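Local coordinates for putative sugar ABC transporter, substrate-binding protein (Clostridium phytofermentans, PDB 4WZZ) that binds L-rhamnose and probably serves as the solute-binding component of a sugar ABC transporter, at residues N66-K71 / M294-P299; R151-N156 / T349-G354; V155-T160 / I300-L305. One frame throughout, in Å; residues are numbered along the deposited sequence.

Interactions 1 and 3 lie at or beside the crossings between the two lobes of this sugar-binding protein, and interaction 2 builds the adjoining sheet of one lobe. Interaction 1 lies at the sugar itself, where helix 67-82 meets the chain leading from strand 294-296. Helix 299-315 then packs on strand 154-156 in interaction 3, whose centre is about 10 Å from that of interaction 1. Interaction 2 pairs the same strand with strand 349-352, sharing Val-155 and Asn-156 with interaction 3. Interactions 1 and 3 touch where Trp-297 CZ2 comes 3.2 Å from Gln-157 NE2. Interaction 2 is centred about 17 Å from interaction 1, yet its Asn-156 side chain is about 8 Å from the rhamnose.

Interaction 1: residues N66-K71 / M294-P299; sequences NPYNQK and MFLWNP. With RAM (alpha-L-rhamnopyranose), chain B.
Lys-71 and Pro-299, with CA atoms 5.9 Å apart, mark where the first turn of helix 67-82 meets the chain passing from strand 294-296 into helix 299-315. This chain is one of the inter-lobe hinge crossings of a type I periplasmic binding protein, and here it borders the rhamnose pocket. Tyr-68 carries most of the contact, its chi1 of 169° swinging the ring away from the backbone N and between Pro-299 and the sugar. Pro-299 CB makes a CH-pi contact over one face, 4.2 Å from the ring centroid of Tyr-68, and the pyranose covers the opposite face, its C5 above the ring centre. Leu-296 CD2 comes to the ring edge, 4.2 Å from Tyr-68 CD2. The indole of Trp-297 stands rim to rim with the tyrosine, the planes at 89°, and its NE1 donates in the indole plane to Tyr-68 OH at 3.0 Å. The same hydroxyl is hydrogen-bonded to Asp-143, whose other carboxylate oxygen binds the sugar. Lys-71 lays its CB 3.9 Å from Pro-299 CG. Asn-66 uses both ends of its amide: OD1 caps the helix by accepting from Tyr-68 N, while ND2 donates to rhamnose O1 at 3.0 Å and 167°.

Interaction 2: residues R151-N156 / T349-G354; sequences RKVFVN and TEIILG
Thr-349 O accepts two hydrogen bonds from the 151-156 segment, one from Phe-154 N at 3.1 Å and one from Arg-151 NH2 at 2.9 Å. The two donors approach from opposite faces of the carbonyl plane, and the guanidinium lies nearly edge-on to this oxygen, with Phe-154 CB over one of its faces. Arg-151 NH1 is engaged by a salt bridge to Asp-346 and a bond to Thr-146 O. A water accepts from Thr-349 N at 2.9 Å and more weakly from Arg-151 NE, while Thr-349 OG1 is held by Gly-320 O. Beyond this end the backbones pair as parallel strands, 154-156 beside 349-352, in the mixed sheet of the N-terminal lobe of a type I periplasmic binding protein. Ile-351 N donates to Phe-154 O, and Ile-351 O accepts from Asn-156 N, each at 2.8 Å; Leu-353 N closes the ladder on Asn-156 O at 2.7 Å. On the Phe-154 side of the sheet, Glu-350 rises with chi1 at 76°, CG between the backbone N and carbonyl carbon; its extended chain brings OE1 to Asn-156 ND2, met on its syn side at 2.9 Å and out of plane. On the other side Val-153 CG2 meets Ile-351 CD1 at 3.9 Å.

Interaction 3: residues V155-T160 / I300-L305; sequences VNQAGT and IQLGNL
Val-155, Leu-302 and Leu-305 make the apolar core of this contact between the end of strand 154-156 and the first turns of helix 299-315. A single methyl of the valine does the work: chi1 of -178° turns CG1 away from the backbone N and toward the helix, 3.8 Å from both Leu-302 CD1 and Leu-305 CD2. The two leucines are three positions apart and so offer neighbouring branches from one side of the helix. Leu-302 CD1 also reaches the backbone, 3.9 Å from Val-155 O and 4.0 Å from Gln-157 N. No hydrogen bond joins the segments, and Gln-157 N, buried beneath that methyl, has no polar partner in the model. The polar interactions lead outward instead. Gln-157 bends sharply at chi2 (-96°); its OE1 passes 4.1 Å from Leu-302 CD2, whereas its NE2 donates to Asp-143 and the side chain touches the bound rhamnose. On the helix, Asn-304 ND2 bonds to Gly-75 O of helix 67-82. Val-155 thus lies in the sheet of one lobe, while the chain beyond Gln-157 passes at the sugar cleft into helix 160-174 of the other, one of the crossings between the lobes that form the hinge of type I periplasmic binding proteins.

Interaction 1: residues N66-K71 / M294-P299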
loop_
_atom_site.group_PDB
_atom_site.type_symbol
_atom_site.label_atom_id
_atom_site.label_comp_id
_atom_site.label_asym_id
_atom_site.label_seq_id
_atom_site.Cartn_x
_atom_site.Cartn_y
_atom_site.Cartn_z
ATOM N N ASN A 66 -3.868 -2.680 11.772
ATOM C CA ASN A 66 -3.221 -1.686 10.899
ATOM C C ASN A 66 -4.234 -0.638 10.454
ATOM O O ASN A 66 -5.133 -0.917 9.664
ATOM C CB ASN A 66 -2.623 -2.380 9.664
ATOM C CG ASN A 66 -1.930 -1.412 8.738
ATOM O OD1 ASN A 66 -2.042 -0.199 8.904
ATOM N ND2 ASN A 66 -1.220 -1.941 7.750
ATOM N N PRO A 67 -4.134 0.580 10.977
ATOM C CA PRO A 67 -5.127 1.603 10.654
ATOM C C PRO A 67 -5.261 1.894 9.163
ATOM O O PRO A 67 -6.358 2.258 8.722
ATOM C CB PRO A 67 -4.629 2.842 11.430
ATOM C CG PRO A 67 -3.743 2.316 12.470
ATOM C CD PRO A 67 -3.167 1.029 11.996
ATOM N N TYR A 68 -4.174 1.739 8.403
ATOM C CA TYR A 68 -4.236 1.951 6.964
ATOM C C TYR A 68 -5.254 0.983 6.359
ATOM O O TYR A 68 -6.084 1.363 5.532
ATOM C CB TYR A 68 -2.857 1.756 6.345
ATOM C CG TYR A 68 -2.862 1.692 4.847
ATOM C CD1 TYR A 68 -3.191 0.516 4.188
ATOM C CD2 TYR A 68 -2.539 2.804 4.075
ATOM C CE1 TYR A 68 -3.200 0.444 2.800
ATOM C CE2 TYR A 68 -2.565 2.739 2.683
ATOM C CZ TYR A 68 -2.892 1.557 2.059
ATOM O OH TYR A 68 -2.910 1.494 0.677
ATOM N N ASN A 69 -5.214 -0.263 6.803
ATOM C CA ASN A 69 -6.124 -1.273 6.264
ATOM C C ASN A 69 -7.573 -0.996 6.651
ATOM O O ASN A 69 -8.503 -1.287 5.896
ATOM C CB ASN A 69 -5.743 -2.671 6.750
ATOM C CG ASN A 69 -4.418 -3.159 6.179
ATOM O OD1 ASN A 69 -3.943 -2.654 5.168
ATOM N ND2 ASN A 69 -3.817 -4.137 6.827
ATOM N N GLN A 70 -7.773 -0.457 7.844
ATOM C CA GLN A 70 -9.125 -0.103 8.269
ATOM C C GLN A 70 -9.712 1.043 7.445
ATOM O O GLN A 70 -10.925 1.075 7.177
ATOM C CB GLN A 70 -9.110 0.222 9.763
ATOM C CG GLN A 70 -8.804 -1.020 10.544
ATOM C CD GLN A 70 -8.408 -0.752 11.996
ATOM O OE1 GLN A 70 -9.079 -0.007 12.703
ATOM N NE2 GLN A 70 -7.320 -1.376 12.441
ATOM N N LYS A 71 -8.871 1.995 7.050
ATOM C CA LYS A 71 -9.350 3.117 6.246
ATOM C C LYS A 71 -9.680 2.636 4.838
ATOM O O LYS A 71 -10.649 3.086 4.232
ATOM C CB LYS A 71 -8.324 4.256 6.229
ATOM C CG LYS A 71 -8.235 4.939 7.621
ATOM C CD LYS A 71 -7.068 5.848 7.761
ATOM C CE LYS A 71 -6.787 6.200 9.246
ATOM N NZ LYS A 71 -8.005 6.673 9.972
HETATM N N MSE A 294 7.322 12.647 3.776
HETATM C CA MSE A 294 7.051 11.271 3.352
HETATM C C MSE A 294 5.911 11.315 2.338
HETATM O O MSE A 294 5.480 12.401 1.931
HETATM C CB MSE A 294 6.734 10.400 4.562
HETATM C CG MSE A 294 5.628 10.915 5.430
HETATM SE SE MSE A 294 3.907 10.275 4.774
HETATM C CE MSE A 294 2.762 10.941 6.287
ATOM N N PHE A 295 5.449 10.151 1.890
ATOM C CA PHE A 295 4.439 10.094 0.840
ATOM C C PHE A 295 3.348 9.101 1.170
ATOM O O PHE A 295 3.565 8.112 1.859
ATOM C CB PHE A 295 5.076 9.665 -0.494
ATOM C CG PHE A 295 6.222 10.530 -0.908
ATOM C CD1 PHE A 295 7.482 10.312 -0.387
ATOM C CD2 PHE A 295 6.039 11.572 -1.803
ATOM C CE1 PHE A 295 8.534 11.123 -0.731
ATOM C CE2 PHE A 295 7.116 12.371 -2.154
ATOM C CZ PHE A 295 8.337 12.145 -1.613
ATOM N N LEU A 296 2.166 9.345 0.625
ATOM C CA LEU A 296 1.157 8.298 0.585
ATOM C C LEU A 296 0.163 8.653 -0.509
ATOM O O LEU A 296 0.571 9.119 -1.584
ATOM C CB LEU A 296 0.508 8.094 1.970
ATOM C CG LEU A 296 -0.075 6.683 2.191
ATOM C CD1 LEU A 296 1.033 5.666 2.438
ATOM C CD2 LEU A 296 -1.099 6.677 3.340
ATOM N N TRP A 297 -1.115 8.441 -0.224
ATOM C CA TRP A 297 -2.241 8.508 -1.159
ATOM C C TRP A 297 -3.427 8.310 -0.236
ATOM O O TRP A 297 -3.241 7.995 0.935
ATOM C CB TRP A 297 -2.184 7.390 -2.235
ATOM C CG TRP A 297 -2.052 6.071 -1.600
ATOM C CD1 TRP A 297 -3.032 5.320 -1.044
ATOM C CD2 TRP A 297 -0.826 5.378 -1.379
ATOM N NE1 TRP A 297 -2.500 4.179 -0.497
ATOM C CE2 TRP A 297 -1.138 4.197 -0.678
ATOM C CE3 TRP A 297 0.499 5.639 -1.713
ATOM C CZ2 TRP A 297 -0.158 3.273 -0.301
ATOM C CZ3 TRP A 297 1.462 4.717 -1.357
ATOM C CH2 TRP A 297 1.132 3.557 -0.643
ATOM N N ASN A 298 -4.649 8.481 -0.728
ATOM C CA ASN A 298 -5.792 8.378 0.152
ATOM C C ASN A 298 -6.292 6.939 0.216
ATOM O O ASN A 298 -6.856 6.443 -0.763
ATOM C CB ASN A 298 -6.909 9.326 -0.319
ATOM C CG ASN A 298 -8.072 9.390 0.648
ATOM O OD1 ASN A 298 -8.397 8.413 1.317
ATOM N ND2 ASN A 298 -8.735 10.549 0.708
ATOM N N PRO A 299 -6.092 6.267 1.362
ATOM C CA PRO A 299 -6.491 4.852 1.442
ATOM C C PRO A 299 -8.002 4.655 1.378
ATOM O O PRO A 299 -8.487 3.599 0.962
ATOM C CB PRO A 299 -5.939 4.391 2.789
ATOM C CG PRO A 299 -5.864 5.649 3.608
ATOM C CD PRO A 299 -5.550 6.768 2.644
HETATM C C1 RAM B . 0.943 -0.756 5.090
HETATM C C2 RAM B . 0.510 -1.933 4.224
HETATM C C3 RAM B . -0.071 -1.487 2.882
HETATM C C4 RAM B . 0.825 -0.452 2.211
HETATM C C5 RAM B . 1.150 0.682 3.181
HETATM C C6 RAM B . 2.126 1.679 2.577
HETATM O O1 RAM B . -0.186 -0.100 5.550
HETATM O O2 RAM B . 1.651 -2.715 4.047
HETATM O O3 RAM B . -0.244 -2.661 2.092
HETATM O O4 RAM B . 0.183 0.058 1.056
HETATM O O5 RAM B . 1.716 0.183 4.363
#

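Interaction 2: residues R151-N156 / T349-G354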
loop_
_atom_site.group_PDB
_atom_site.type_symbol
_atom_site.label_atom_id
_atom_site.label_comp_id
_atom_site.label_asym_id
_atom_site.label_seq_id
_atom_site.Cartn_x
_atom_site.Cartn_y
_atom_site.Cartn_z
ATOM N N ARG A 151 -6.617 -12.846 -10.648
ATOM C CA ARG A 151 -7.455 -11.649 -10.563
ATOM C C ARG A 151 -7.971 -11.220 -11.931
ATOM O O ARG A 151 -7.437 -11.633 -12.959
ATOM C CB ARG A 151 -6.638 -10.484 -9.982
ATOM C CG ARG A 151 -5.660 -9.901 -10.992
ATOM C CD ARG A 151 -4.814 -8.806 -10.411
ATOM N NE ARG A 151 -4.145 -8.010 -11.452
ATOM C CZ ARG A 151 -2.826 -7.946 -11.642
ATOM N NH1 ARG A 151 -1.976 -8.661 -10.914
ATOM N NH2 ARG A 151 -2.345 -7.153 -12.588
ATOM N N LYS A 152 -9.002 -10.384 -11.946
ATOM C CA LYS A 152 -9.454 -9.789 -13.196
ATOM C C LYS A 152 -8.793 -8.423 -13.394
ATOM O O LYS A 152 -8.614 -7.983 -14.531
ATOM C CB LYS A 152 -10.983 -9.701 -13.238
ATOM C CG LYS A 152 -11.625 -11.051 -13.439
ATOM C CD LYS A 152 -13.124 -10.922 -13.562
ATOM C CE LYS A 152 -13.740 -12.132 -14.218
ATOM N NZ LYS A 152 -15.213 -12.156 -13.981
ATOM N N VAL A 153 -8.399 -7.773 -12.298
ATOM C CA VAL A 153 -7.755 -6.468 -12.375
ATOM C C VAL A 153 -7.142 -6.114 -11.020
ATOM O O VAL A 153 -7.590 -6.621 -10.002
ATOM C CB VAL A 153 -8.747 -5.368 -12.795
ATOM C CG1 VAL A 153 -9.811 -5.125 -11.705
ATOM C CG2 VAL A 153 -8.004 -4.085 -13.190
ATOM N N PHE A 154 -6.116 -5.265 -11.040
ATOM C CA PHE A 154 -5.481 -4.749 -9.813
ATOM C C PHE A 154 -5.749 -3.264 -9.692
ATOM O O PHE A 154 -5.638 -2.515 -10.668
ATOM C CB PHE A 154 -3.969 -4.990 -9.849
ATOM C CG PHE A 154 -3.236 -4.463 -8.637
ATOM C CD1 PHE A 154 -3.593 -4.887 -7.377
ATOM C CD2 PHE A 154 -2.177 -3.562 -8.766
ATOM C CE1 PHE A 154 -2.949 -4.431 -6.255
ATOM C CE2 PHE A 154 -1.533 -3.100 -7.636
ATOM C CZ PHE A 154 -1.925 -3.541 -6.378
ATOM N N VAL A 155 -6.126 -2.831 -8.499
ATOM C CA VAL A 155 -6.352 -1.416 -8.246
ATOM C C VAL A 155 -5.161 -0.931 -7.459
ATOM O O VAL A 155 -4.982 -1.297 -6.294
ATOM C CB VAL A 155 -7.663 -1.138 -7.499
ATOM C CG1 VAL A 155 -7.852 0.359 -7.315
ATOM C CG2 VAL A 155 -8.829 -1.716 -8.272
ATOM N N ASN A 156 -4.341 -0.115 -8.121
ATOM C CA ASN A 156 -3.038 0.335 -7.588
ATOM C C ASN A 156 -3.149 1.778 -7.112
ATOM O O ASN A 156 -3.687 2.642 -7.827
ATOM C CB ASN A 156 -1.980 0.241 -8.706
ATOM C CG ASN A 156 -0.563 0.116 -8.184
ATOM O OD1 ASN A 156 -0.289 0.361 -7.010
ATOM N ND2 ASN A 156 0.369 -0.255 -9.077
ATOM N N THR A 349 -3.511 -6.609 -15.578
ATOM C CA THR A 349 -4.009 -5.287 -15.865
ATOM C C THR A 349 -4.168 -4.579 -14.536
ATOM O O THR A 349 -4.238 -5.222 -13.490
ATOM C CB THR A 349 -5.365 -5.311 -16.567
ATOM O OG1 THR A 349 -6.339 -5.958 -15.738
ATOM C CG2 THR A 349 -5.272 -6.049 -17.907
ATOM N N GLU A 350 -4.252 -3.259 -14.600
ATOM C CA GLU A 350 -4.398 -2.465 -13.406
ATOM C C GLU A 350 -5.107 -1.145 -13.711
ATOM O O GLU A 350 -5.202 -0.694 -14.861
ATOM C CB GLU A 350 -3.030 -2.236 -12.758
ATOM C CG GLU A 350 -2.175 -1.212 -13.466
ATOM C CD GLU A 350 -0.794 -1.037 -12.841
ATOM O OE1 GLU A 350 -0.596 -1.336 -11.634
ATOM O OE2 GLU A 350 0.105 -0.604 -13.586
ATOM N N ILE A 351 -5.667 -0.585 -12.652
ATOM C CA ILE A 351 -6.245 0.744 -12.630
ATOM C C ILE A 351 -5.419 1.512 -11.608
ATOM O O ILE A 351 -5.262 1.043 -10.488
ATOM C CB ILE A 351 -7.706 0.667 -12.146
ATOM C CG1 ILE A 351 -8.553 -0.127 -13.154
ATOM C CG2 ILE A 351 -8.299 2.050 -11.942
ATOM C CD1 ILE A 351 -9.809 -0.700 -12.545
ATOM N N ILE A 352 -4.926 2.690 -11.976
ATOM C CA ILE A 352 -4.073 3.462 -11.092
ATOM C C ILE A 352 -4.875 4.615 -10.501
ATOM O O ILE A 352 -5.361 5.476 -11.235
ATOM C CB ILE A 352 -2.827 3.997 -11.819
ATOM C CG1 ILE A 352 -1.965 2.831 -12.325
ATOM C CG2 ILE A 352 -2.027 4.886 -10.870
ATOM C CD1 ILE A 352 -0.748 3.246 -13.132
ATOM N N LEU A 353 -5.002 4.626 -9.173
ATOM C CA LEU A 353 -5.809 5.594 -8.449
ATOM C C LEU A 353 -5.418 7.027 -8.727
ATOM O O LEU A 353 -6.265 7.862 -9.002
ATOM C CB LEU A 353 -5.712 5.341 -6.931
ATOM C CG LEU A 353 -6.330 6.359 -5.970
ATOM C CD1 LEU A 353 -7.862 6.355 -6.039
ATOM C CD2 LEU A 353 -5.901 6.037 -4.547
ATOM N N GLY A 354 -4.121 7.311 -8.635
ATOM C CA GLY A 354 -3.622 8.672 -8.700
ATOM C C GLY A 354 -2.114 8.685 -8.543
ATOM O O GLY A 354 -1.488 7.639 -8.596
HETATM O O HOH W 1 -5.473 -8.041 -14.086
#

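Interaction 3: residues V155-T160 / I300-L305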
loop_
_atom_site.group_PDB
_atom_site.type_symbol
_atom_site.label_atom_id
_atom_site.label_comp_id
_atom_site.label_asym_id
_atom_site.label_seq_id
_atom_site.Cartn_x
_atom_site.Cartn_y
_atom_site.Cartn_z
ATOM N N VAL A 155 -6.126 -2.831 -8.499
ATOM C CA VAL A 155 -6.352 -1.416 -8.246
ATOM C C VAL A 155 -5.161 -0.931 -7.459
ATOM O O VAL A 155 -4.982 -1.297 -6.294
ATOM C CB VAL A 155 -7.663 -1.138 -7.499
ATOM C CG1 VAL A 155 -7.852 0.359 -7.315
ATOM C CG2 VAL A 155 -8.829 -1.716 -8.272
ATOM N N ASN A 156 -4.341 -0.115 -8.121
ATOM C CA ASN A 156 -3.038 0.335 -7.588
ATOM C C ASN A 156 -3.149 1.778 -7.112
ATOM O O ASN A 156 -3.687 2.642 -7.827
ATOM C CB ASN A 156 -1.980 0.241 -8.706
ATOM C CG ASN A 156 -0.563 0.116 -8.184
ATOM O OD1 ASN A 156 -0.289 0.361 -7.010
ATOM N ND2 ASN A 156 0.369 -0.255 -9.077
ATOM N N GLN A 157 -2.676 2.035 -5.884
ATOM C CA GLN A 157 -2.728 3.358 -5.263
ATOM C C GLN A 157 -1.976 4.421 -6.047
ATOM O O GLN A 157 -2.344 5.587 -6.049
ATOM C CB GLN A 157 -2.153 3.282 -3.846
ATOM C CG GLN A 157 -0.881 2.433 -3.715
ATOM C CD GLN A 157 -1.161 1.032 -3.263
ATOM O OE1 GLN A 157 -1.823 0.273 -3.966
ATOM N NE2 GLN A 157 -0.687 0.677 -2.081
ATOM N N ALA A 158 -0.902 4.020 -6.707
ATOM C CA ALA A 158 -0.090 4.955 -7.486
ATOM C C ALA A 158 0.768 4.133 -8.411
ATOM O O ALA A 158 0.896 2.931 -8.225
ATOM C CB ALA A 158 0.767 5.829 -6.572
ATOM N N GLY A 159 1.352 4.748 -9.437
ATOM C CA GLY A 159 2.291 4.016 -10.255
ATOM C C GLY A 159 3.442 3.482 -9.398
ATOM O O GLY A 159 4.033 4.198 -8.590
ATOM N N THR A 160 3.781 2.214 -9.586
ATOM C CA THR A 160 4.881 1.609 -8.832
ATOM C C THR A 160 6.156 2.440 -8.975
ATOM O O THR A 160 6.853 2.755 -8.007
ATOM C CB THR A 160 5.116 0.183 -9.300
ATOM O OG1 THR A 160 3.908 -0.573 -9.132
ATOM C CG2 THR A 160 6.219 -0.452 -8.504
ATOM N N ILE A 300 -8.745 5.662 1.819
ATOM C CA ILE A 300 -10.196 5.604 1.752
ATOM C C ILE A 300 -10.639 5.609 0.286
ATOM O O ILE A 300 -11.471 4.812 -0.144
ATOM C CB ILE A 300 -10.841 6.779 2.500
ATOM C CG1 ILE A 300 -10.385 6.778 3.956
ATOM C CG2 ILE A 300 -12.348 6.693 2.409
ATOM C CD1 ILE A 300 -10.812 7.987 4.724
ATOM N N GLN A 301 -10.054 6.512 -0.495
ATOM C CA GLN A 301 -10.354 6.571 -1.912
ATOM C C GLN A 301 -9.847 5.344 -2.663
ATOM O O GLN A 301 -10.480 4.919 -3.649
ATOM C CB GLN A 301 -9.789 7.858 -2.525
ATOM C CG GLN A 301 -10.513 9.093 -2.013
ATOM C CD GLN A 301 -10.004 10.387 -2.611
ATOM O OE1 GLN A 301 -8.823 10.536 -2.870
ATOM N NE2 GLN A 301 -10.899 11.346 -2.794
ATOM N N LEU A 302 -8.745 4.742 -2.202
ATOM C CA LEU A 302 -8.281 3.490 -2.792
ATOM C C LEU A 302 -9.399 2.472 -2.607
ATOM O O LEU A 302 -9.772 1.746 -3.540
ATOM C CB LEU A 302 -7.001 2.993 -2.136
ATOM C CG LEU A 302 -6.521 1.624 -2.623
ATOM C CD1 LEU A 302 -6.212 1.663 -4.125
ATOM C CD2 LEU A 302 -5.284 1.126 -1.872
ATOM N N GLY A 303 -9.953 2.437 -1.402
ATOM C CA GLY A 303 -11.068 1.546 -1.129
ATOM C C GLY A 303 -12.283 1.899 -1.959
ATOM O O GLY A 303 -12.950 1.002 -2.492
ATOM N N ASN A 304 -12.588 3.200 -2.055
ATOM C CA ASN A 304 -13.710 3.661 -2.876
ATOM C C ASN A 304 -13.580 3.138 -4.305
ATOM O O ASN A 304 -14.532 2.609 -4.873
ATOM C CB ASN A 304 -13.775 5.189 -2.997
ATOM C CG ASN A 304 -14.065 5.923 -1.698
ATOM O OD1 ASN A 304 -13.793 7.123 -1.631
ATOM N ND2 ASN A 304 -14.644 5.262 -0.699
ATOM N N LEU A 305 -12.409 3.342 -4.906
ATOM C CA LEU A 305 -12.230 3.026 -6.329
ATOM C C LEU A 305 -12.313 1.525 -6.537
ATOM O O LEU A 305 -12.897 1.048 -7.508
ATOM C CB LEU A 305 -10.872 3.546 -6.811
ATOM C CG LEU A 305 -10.531 3.198 -8.254
ATOM C CD1 LEU A 305 -11.569 3.749 -9.202
ATOM C CD2 LEU A 305 -9.153 3.729 -8.593
#